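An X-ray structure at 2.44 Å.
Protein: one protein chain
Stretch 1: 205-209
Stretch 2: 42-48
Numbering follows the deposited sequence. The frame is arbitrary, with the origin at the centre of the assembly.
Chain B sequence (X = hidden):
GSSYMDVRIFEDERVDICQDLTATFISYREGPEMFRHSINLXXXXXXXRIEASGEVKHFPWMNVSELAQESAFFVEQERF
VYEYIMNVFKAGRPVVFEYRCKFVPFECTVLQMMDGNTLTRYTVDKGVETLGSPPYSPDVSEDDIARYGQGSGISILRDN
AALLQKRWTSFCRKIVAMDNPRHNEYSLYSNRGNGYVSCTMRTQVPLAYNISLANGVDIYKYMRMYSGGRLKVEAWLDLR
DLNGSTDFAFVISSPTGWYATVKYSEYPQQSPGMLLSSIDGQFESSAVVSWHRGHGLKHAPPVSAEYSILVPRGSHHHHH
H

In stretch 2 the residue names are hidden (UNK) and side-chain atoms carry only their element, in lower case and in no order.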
# COMPACT_ATOMS: atom_id res chain seq x y z
N VAL B 205 3.84 -8.50 16.40
CA VAL B 205 5.27 -8.23 16.39
C VAL B 205 5.65 -7.67 15.02
O VAL B 205 5.69 -8.40 14.04
CB VAL B 205 6.04 -9.51 16.67
CG1 VAL B 205 7.55 -9.28 16.51
CG2 VAL B 205 5.71 -10.00 18.06
N PRO B 206 5.91 -6.36 14.96
CA PRO B 206 6.10 -5.68 13.67
C PRO B 206 7.45 -5.93 13.00
O PRO B 206 8.29 -5.02 12.92
CB PRO B 206 5.99 -4.19 14.04
CG PRO B 206 6.40 -4.12 15.54
CD PRO B 206 5.85 -5.41 16.11
N LEU B 207 7.65 -7.12 12.47
CA LEU B 207 8.87 -7.39 11.71
C LEU B 207 8.61 -7.37 10.20
O LEU B 207 7.47 -7.54 9.75
CB LEU B 207 9.51 -8.71 12.13
CG LEU B 207 10.08 -8.72 13.55
CD1 LEU B 207 10.28 -10.14 14.07
CD2 LEU B 207 11.40 -7.92 13.56
N ALA B 208 9.67 -7.14 9.42
CA ALA B 208 9.53 -7.18 7.97
C ALA B 208 9.49 -8.61 7.46
O ALA B 208 10.45 -9.10 6.88
CB ALA B 208 10.62 -6.40 7.28
N TYR B 209 8.37 -9.28 7.68
CA TYR B 209 8.24 -10.67 7.27
C TYR B 209 8.20 -10.79 5.76
O TYR B 209 7.76 -9.89 5.04
CB TYR B 209 6.96 -11.28 7.84
CG TYR B 209 6.83 -11.19 9.35
CD1 TYR B 209 7.45 -12.11 10.18
CD2 TYR B 209 6.05 -10.20 9.93
CE1 TYR B 209 7.30 -12.03 11.57
CE2 TYR B 209 5.89 -10.11 11.30
CZ TYR B 209 6.52 -11.01 12.11
OH TYR B 209 6.35 -10.89 13.47
N UNK B 42 15.14 -0.87 10.27
CA UNK B 42 15.56 -1.48 9.01
C UNK B 42 14.94 -2.86 8.73
O UNK B 42 14.65 -3.18 7.58
c UNK B 42 17.59 -1.87 7.52
o UNK B 42 19.62 -2.41 6.40
o UNK B 42 19.76 -1.81 8.50
c UNK B 42 19.10 -2.04 7.47
c UNK B 42 17.09 -1.54 8.92
N UNK B 43 14.74 -3.68 9.75
CA UNK B 43 14.11 -4.98 9.51
C UNK B 43 12.69 -5.07 10.12
O UNK B 43 12.17 -6.17 10.32
c UNK B 43 15.02 -6.12 10.00
c UNK B 43 16.19 -6.46 9.05
c UNK B 43 17.51 -5.78 9.44
n UNK B 43 18.53 -5.97 8.60
o UNK B 43 17.63 -5.10 10.47
N UNK B 44 12.06 -3.91 10.40
CA UNK B 44 10.71 -3.89 10.98
C UNK B 44 9.67 -3.37 9.99
O UNK B 44 10.01 -2.72 9.00
o UNK B 44 10.41 -1.68 12.03
c UNK B 44 10.66 -3.05 12.28
N UNK B 45 8.40 -3.66 10.24
CA UNK B 45 7.31 -3.01 9.51
C UNK B 45 7.04 -1.72 10.28
O UNK B 45 7.86 -1.35 11.13
o UNK B 45 5.73 -4.28 10.79
c UNK B 45 6.09 -3.91 9.48
N UNK B 46 5.95 -1.01 10.04
CA UNK B 46 5.81 0.26 10.77
C UNK B 46 5.59 0.04 12.26
O UNK B 46 4.73 -0.76 12.68
c UNK B 46 4.81 1.43 8.77
c UNK B 46 4.70 1.16 10.24
o UNK B 46 5.94 1.40 8.21
o UNK B 46 3.75 1.68 8.16
N UNK B 47 6.40 0.73 13.05
CA UNK B 47 6.24 0.70 14.51
C UNK B 47 5.31 1.85 14.96
O UNK B 47 4.49 1.71 15.88
c UNK B 47 7.46 0.87 16.70
c UNK B 47 9.98 -0.23 15.10
c UNK B 47 7.60 0.80 15.20
c UNK B 47 8.47 -0.41 14.79
N UNK B 48 5.44 2.99 14.28
CA UNK B 48 4.53 4.10 14.53
C UNK B 48 3.94 4.59 13.22
O UNK B 48 4.67 4.73 12.22
c UNK B 48 2.64 7.47 16.84
c UNK B 48 4.38 6.41 15.52
c UNK B 48 2.74 8.61 16.07
c UNK B 48 3.46 6.37 16.57
c UNK B 48 5.25 5.24 15.24
c UNK B 48 4.47 7.57 14.76
c UNK B 48 3.66 8.66 15.02

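Position 42 carries three side-chain carbons in an unbranched run, the third bonded to two oxygens. Its CA-to-CB bond points away from stretch 1, and the nearest approach of the side chain is CB of 42 to A208 CB, 8.3 Å. A carboxylate separated from CA by two methylenes makes the residue glutamate, E42.

Position 43 has the same three-carbon run, but the last carbon bears one oxygen and one nitrogen. This end leads away from stretch 1, and the contribution to the contact comes from the backbone, where A208 N donates to O of 43 at 2.8 Å with an N-H...O angle of 164°. The side chain ends in a primary amide, hence glutamine, Q43.

Position 44 holds one carbon and one oxygen. Although the CA-to-CB bond points away overall, CB of 44 lies 3.1 Å from P206 O, and the CA atoms of the two stretches are nearest here, L207 CA to CA of 44 at 4.0 Å. A single hydroxyl on CB identifies serine, S44. The hydroxyl turns back on its own stretch: S44 OG donates to the backbone O of position 45 at 2.7 Å.

Position 45 again shows one carbon and one oxygen. Its backbone supplies the other cross-stretch hydrogen bond, N of 45 to P206 O at 3.0 Å and 150°. The side chain packs beside the proline ring, its oxygen 3.3 Å from P206 CB. This is a second serine, S45. S45 OG also lies 3.4 Å from P206 O, but the angle is too poor for a hydrogen bond.

Position 46 has two carbons, the second carrying two oxygens. The CA-to-CB bond points away; the approach to stretch 1 is through the backbone, O of 46 to P206 CB at 3.9 Å. A carboxylate one methylene out gives aspartate, D46.

Position 47 has four carbons and no heteroatom, forked at the first, with one arm two carbons long. The inner carbon of that arm meets P206 CG at 4.3 Å, an apolar contact. This is isoleucine, I47, and that carbon is CG1.

Position 48 has one carbon followed by a six-carbon ring without a hydroxyl. CB of 48 is 9.4 Å from P206 CG, so the side chain is out of reach. This is phenylalanine, F48.

The contact is therefore a single beta bridge between L207 and S44. The two hydrogen bonds flank this pair, each joining a neighbour of L207 to a neighbour of S44. Proline has no amide hydrogen, but its carbonyl remains available as an acceptor, and P206 uses it here. Its ring adds packing against S45 and I47. The two stretches bury 288 Å² in total, both sides summed, and P206 has the largest covered area of any residue, 75 Å².

Stretch 2 (42-48) EQSSDIF
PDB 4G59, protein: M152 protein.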